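Local coordinates for adenosine deaminase (Burkholderia ambifaria, PDB 4GXW), which binds zinc and belongs to the adenosine and AMP deaminase family of amidohydrolases, and probably removes an amino group from a purine nucleoside or base such as adenosine or adenine, at residues A[34-39]-A[99-104]; A[115-120]-A[135-140]. All coordinates share one frame; numbering follows the deposited sequence.

Overall arrangement
Following the chain from its N terminus, strand 31-33 opens a parallel sheet and runs into loop 34-39, which carries two zinc-binding histidines. Contact 1 closes a long excursion, helical wherever it has regular structure, by bringing helix 91-106 back against this loop. The chain then enters strand 110-117, beside 31-33 in the sheet, and contact 2 closes a much shorter loop when helix 130-148 packs on its C-terminal end. The two contacts stand in series, neither nested nor crossed. Their centres lie about 10 Å apart, and they meet directly: C36 O is 2.8 Å from F116 N and L38 N is 2.9 Å from F116 O, both probable hydrogen bonds.

Contact 1: A[34-39]-A[99-104]; sequences LHCHLL and YEYLED. With ZN (zinc ion), chain C.
On one side of the loop whose C36 touches Y101, a zinc ion is held by H35 NE2 at 2.2 Å and by H37 NE2 at 2.1 Å. The two imidazole nitrogens subtend about 117° at the metal. Water 1 lies 2.0 Å from the zinc ion, while H216 and D301 supply the remaining ligands. The nearly extended backbone of 35-37 explains the division of labour: CB of H35 and CB of H37 point away from segment 99-104, whereas that of the intervening C36 points toward it. This is the H-x-H signature of metal-dependent amidohydrolases, with the middle residue turned toward helix 91-106.

The C36 thiol is swung anti to its own backbone nitrogen (chi1 -175°), which carries SG to the Y101 ring. SG of C36 lies 3.4 Å from Y101 CE1 and 4.0 Å from the ring centroid, displaced 37° from the normal, so the sulfur-aromatic approach is oblique and centred on the CE1-CZ side. C36 CB follows along toward the phenol end, 3.5 Å from Y101 OH. That hydroxyl has its polar partner in E33, just before the loop, and this bond should limit how far the ring can shift relative to the sulfur. A looser apolar touch comes from L38, whose CD1 branch reaches within 4.5 Å of Y101 CB, at the root of the aromatic side chain.

All three touching residues are buried. Y101 projects from helix 91-106 and also packs on A113 of strand 110-117, while L38 lies against F115 of the same strand; the contact thus joins the helix to the loop that follows strand 31-33, beside the neighbouring strand.

Contact 2: A[115-120]-A[135-140]; sequences FFWNPT and AAIVTG
I137 meets both F115 and W117, and the turn of helix leading to it begins with A135. A136 packs on P91, at the start of helix 91-106.

I137 reaches the strand through two branches. With CG1 anti to the carbonyl carbon (chi1 -65°) and the chain stretched beyond it, I137 CD1 settles over one face of the W117 indole, 3.7 Å from the centroid of the five-membered ring and only 18° off its normal. This is a CH-pi contact, closest at W117 CD2, 3.5 Å from I137 CD1. The other indole face carries P119 CA near its rim, so the ring is sandwiched; W117 NE1 is hydrogen-bonded to T122 OG1, which should further restrain the ring. I137 CG2 instead meets the edge of F115, lying 3.9 Å from F115 CZ near the ring plane.

V138 touches E181. T139 then bonds back twice to A135 O, through T139 N at 2.9 Å and T139 OG1 at 3.0 Å, from opposite faces of the carbonyl plane, the hydroxyl tilted 33° from it.

The helix therefore packs on the strand through one isoleucine that meets two aromatics on the same side of the strand. With strand 151-159 following in parallel beside 110-117, this is the packing of a beta-alpha-beta crossover in a TIM barrel.

Contact 1: A[34-39]-A[99-104]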
# COMPACT_ATOMS: atom_id res chain seq x y z
N LEU A 34 5.15 0.48 -1.09
CA LEU A 34 5.20 0.94 0.29
C LEU A 34 3.84 0.94 0.98
O LEU A 34 3.75 1.25 2.16
CB LEU A 34 5.79 2.35 0.37
CG LEU A 34 7.20 2.56 -0.16
CD1 LEU A 34 7.61 4.02 -0.01
CD2 LEU A 34 8.18 1.64 0.55
N HIS A 35 2.79 0.61 0.24
CA HIS A 35 1.42 0.65 0.77
C HIS A 35 0.62 -0.51 0.22
O HIS A 35 0.03 -0.43 -0.86
CB HIS A 35 0.75 1.99 0.44
CG HIS A 35 -0.57 2.22 1.14
ND1 HIS A 35 -1.03 3.48 1.44
CD2 HIS A 35 -1.52 1.35 1.57
CE1 HIS A 35 -2.21 3.38 2.04
NE2 HIS A 35 -2.52 2.09 2.15
N CYS A 36 0.61 -1.61 0.98
CA CYS A 36 -0.10 -2.81 0.59
C CYS A 36 -0.46 -3.60 1.83
O CYS A 36 0.41 -3.90 2.65
CB CYS A 36 0.76 -3.68 -0.32
SG CYS A 36 -0.14 -5.11 -0.94
N HIS A 37 -1.73 -3.95 1.96
CA HIS A 37 -2.19 -4.77 3.08
C HIS A 37 -2.14 -6.23 2.67
O HIS A 37 -2.76 -6.63 1.68
CB HIS A 37 -3.60 -4.36 3.52
CG HIS A 37 -3.70 -2.92 3.90
ND1 HIS A 37 -3.57 -2.47 5.21
CD2 HIS A 37 -3.88 -1.81 3.14
CE1 HIS A 37 -3.68 -1.15 5.22
NE2 HIS A 37 -3.86 -0.72 3.98
N LEU A 38 -1.40 -7.02 3.45
CA LEU A 38 -1.29 -8.46 3.25
C LEU A 38 -2.65 -9.11 2.99
O LEU A 38 -2.81 -9.88 2.04
CB LEU A 38 -0.65 -9.09 4.48
CG LEU A 38 -0.44 -10.61 4.39
CD1 LEU A 38 0.47 -10.96 3.21
CD2 LEU A 38 0.12 -11.14 5.70
N LEU A 39 -3.63 -8.80 3.83
CA LEU A 39 -4.93 -9.44 3.76
C LEU A 39 -5.78 -8.90 2.60
O LEU A 39 -6.83 -9.46 2.29
CB LEU A 39 -5.67 -9.34 5.10
CG LEU A 39 -5.41 -10.48 6.10
CD1 LEU A 39 -3.92 -10.61 6.45
CD2 LEU A 39 -6.25 -10.30 7.36
N TYR A 99 4.03 -15.13 1.03
CA TYR A 99 4.83 -15.65 -0.07
C TYR A 99 4.14 -15.37 -1.40
O TYR A 99 4.79 -14.94 -2.36
CB TYR A 99 5.06 -17.15 0.13
CG TYR A 99 5.86 -17.83 -0.96
CD1 TYR A 99 7.25 -17.76 -0.98
CD2 TYR A 99 5.22 -18.57 -1.95
CE1 TYR A 99 7.97 -18.41 -1.96
CE2 TYR A 99 5.95 -19.23 -2.94
CZ TYR A 99 7.33 -19.14 -2.94
OH TYR A 99 8.06 -19.78 -3.92
N GLU A 100 2.83 -15.61 -1.46
CA GLU A 100 2.10 -15.42 -2.72
C GLU A 100 1.98 -13.94 -3.11
O GLU A 100 2.05 -13.61 -4.29
CB GLU A 100 0.72 -16.10 -2.66
CG GLU A 100 0.85 -17.61 -2.59
CD GLU A 100 -0.47 -18.36 -2.62
OE1 GLU A 100 -1.54 -17.72 -2.65
OE2 GLU A 100 -0.43 -19.62 -2.63
N TYR A 101 1.80 -13.07 -2.13
CA TYR A 101 1.79 -11.63 -2.40
C TYR A 101 3.14 -11.21 -2.99
O TYR A 101 3.19 -10.55 -4.03
CB TYR A 101 1.46 -10.81 -1.14
CG TYR A 101 1.97 -9.38 -1.26
CD1 TYR A 101 1.53 -8.54 -2.28
CD2 TYR A 101 2.93 -8.90 -0.38
CE1 TYR A 101 2.02 -7.25 -2.40
CE2 TYR A 101 3.43 -7.61 -0.50
CZ TYR A 101 2.98 -6.79 -1.51
OH TYR A 101 3.48 -5.51 -1.61
N LEU A 102 4.23 -11.62 -2.35
CA LEU A 102 5.55 -11.22 -2.79
C LEU A 102 5.88 -11.79 -4.17
O LEU A 102 6.52 -11.12 -4.99
CB LEU A 102 6.63 -11.55 -1.75
CG LEU A 102 6.49 -10.75 -0.45
CD1 LEU A 102 7.34 -11.33 0.66
CD2 LEU A 102 6.83 -9.28 -0.68
N GLU A 103 5.43 -13.01 -4.45
CA GLU A 103 5.56 -13.58 -5.79
C GLU A 103 4.84 -12.72 -6.84
O GLU A 103 5.39 -12.41 -7.90
CB GLU A 103 5.00 -15.00 -5.84
CG GLU A 103 5.09 -15.62 -7.22
CD GLU A 103 4.61 -17.05 -7.29
OE1 GLU A 103 3.88 -17.50 -6.37
OE2 GLU A 103 4.96 -17.74 -8.28
N ASP A 104 3.61 -12.33 -6.53
CA ASP A 104 2.83 -11.50 -7.45
C ASP A 104 3.44 -10.11 -7.64
O ASP A 104 3.44 -9.59 -8.76
CB ASP A 104 1.37 -11.39 -6.99
CG ASP A 104 0.62 -12.72 -7.11
OD1 ASP A 104 1.04 -13.60 -7.90
OD2 ASP A 104 -0.42 -12.87 -6.43
ZN ZN C . -4.18 1.18 3.20
O HOH W 1 -5.82 2.18 2.76

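Contact 2: A[115-120]-A[135-140]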
# COMPACT_ATOMS: atom_id res chain seq x y z
N PHE A 115 4.90 -4.17 3.54
CA PHE A 115 3.47 -4.48 3.60
C PHE A 115 2.92 -4.53 5.02
O PHE A 115 3.66 -4.82 5.97
CB PHE A 115 3.16 -5.77 2.81
CG PHE A 115 3.83 -7.01 3.34
CD1 PHE A 115 5.12 -7.36 2.94
CD2 PHE A 115 3.17 -7.85 4.22
CE1 PHE A 115 5.73 -8.53 3.42
CE2 PHE A 115 3.77 -9.00 4.70
CZ PHE A 115 5.06 -9.34 4.31
N PHE A 116 1.64 -4.21 5.14
CA PHE A 116 0.94 -4.07 6.42
C PHE A 116 0.25 -5.37 6.85
O PHE A 116 -0.37 -6.06 6.04
CB PHE A 116 -0.14 -2.99 6.31
CG PHE A 116 0.36 -1.61 5.95
CD1 PHE A 116 1.44 -1.03 6.62
CD2 PHE A 116 -0.24 -0.89 4.93
CE1 PHE A 116 1.88 0.24 6.27
CE2 PHE A 116 0.21 0.39 4.59
CZ PHE A 116 1.27 0.95 5.27
N TRP A 117 0.33 -5.66 8.15
CA TRP A 117 -0.37 -6.80 8.74
C TRP A 117 -0.86 -6.35 10.11
O TRP A 117 -0.09 -5.73 10.85
CB TRP A 117 0.58 -7.98 8.90
CG TRP A 117 0.17 -9.01 9.93
CD1 TRP A 117 -0.99 -9.75 9.95
CD2 TRP A 117 0.91 -9.42 11.08
NE1 TRP A 117 -1.00 -10.59 11.05
CE2 TRP A 117 0.16 -10.41 11.75
CE3 TRP A 117 2.16 -9.06 11.61
CZ2 TRP A 117 0.60 -11.02 12.92
CZ3 TRP A 117 2.60 -9.67 12.76
CH2 TRP A 117 1.82 -10.64 13.40
N ASN A 118 -2.12 -6.63 10.43
CA ASN A 118 -2.67 -6.28 11.75
C ASN A 118 -2.57 -7.43 12.74
O ASN A 118 -3.34 -8.39 12.68
CB ASN A 118 -4.14 -5.85 11.65
CG ASN A 118 -4.36 -4.71 10.69
OD1 ASN A 118 -4.74 -4.93 9.53
ND2 ASN A 118 -4.16 -3.47 11.16
N PRO A 119 -1.61 -7.35 13.67
CA PRO A 119 -1.47 -8.45 14.64
C PRO A 119 -2.63 -8.58 15.62
O PRO A 119 -2.84 -9.67 16.14
CB PRO A 119 -0.20 -8.09 15.42
CG PRO A 119 0.46 -7.00 14.65
CD PRO A 119 -0.59 -6.30 13.85
N THR A 120 -3.36 -7.49 15.88
CA THR A 120 -4.47 -7.56 16.83
C THR A 120 -5.51 -8.59 16.39
O THR A 120 -5.90 -9.47 17.16
CB THR A 120 -5.12 -6.19 17.05
OG1 THR A 120 -4.14 -5.26 17.50
CG2 THR A 120 -6.24 -6.28 18.08
N ALA A 135 6.79 -15.22 12.92
CA ALA A 135 7.78 -16.15 12.37
C ALA A 135 7.32 -16.71 11.03
O ALA A 135 8.11 -16.87 10.11
CB ALA A 135 8.06 -17.28 13.36
N ALA A 136 6.03 -17.01 10.92
CA ALA A 136 5.50 -17.57 9.68
C ALA A 136 5.56 -16.56 8.54
O ALA A 136 5.95 -16.89 7.41
CB ALA A 136 4.08 -18.06 9.89
N ILE A 137 5.17 -15.32 8.82
CA ILE A 137 5.26 -14.29 7.79
C ILE A 137 6.71 -14.07 7.35
O ILE A 137 6.99 -13.97 6.16
CB ILE A 137 4.62 -12.95 8.27
CG1 ILE A 137 3.12 -13.14 8.48
CG2 ILE A 137 4.88 -11.84 7.26
CD1 ILE A 137 2.44 -12.00 9.23
N VAL A 138 7.62 -14.03 8.32
CA VAL A 138 9.04 -13.85 8.03
C VAL A 138 9.58 -14.99 7.16
O VAL A 138 10.37 -14.77 6.25
CB VAL A 138 9.86 -13.67 9.33
CG1 VAL A 138 11.34 -13.79 9.06
CG2 VAL A 138 9.54 -12.32 9.96
N THR A 139 9.12 -16.22 7.42
CA THR A 139 9.49 -17.35 6.58
C THR A 139 9.03 -17.14 5.15
O THR A 139 9.78 -17.40 4.19
CB THR A 139 8.91 -18.66 7.12
OG1 THR A 139 9.48 -18.93 8.41
CG2 THR A 139 9.23 -19.82 6.19
N GLY A 140 7.79 -16.67 4.99
CA GLY A 140 7.27 -16.39 3.66
C GLY A 140 8.11 -15.34 2.96
O GLY A 140 8.41 -15.47 1.77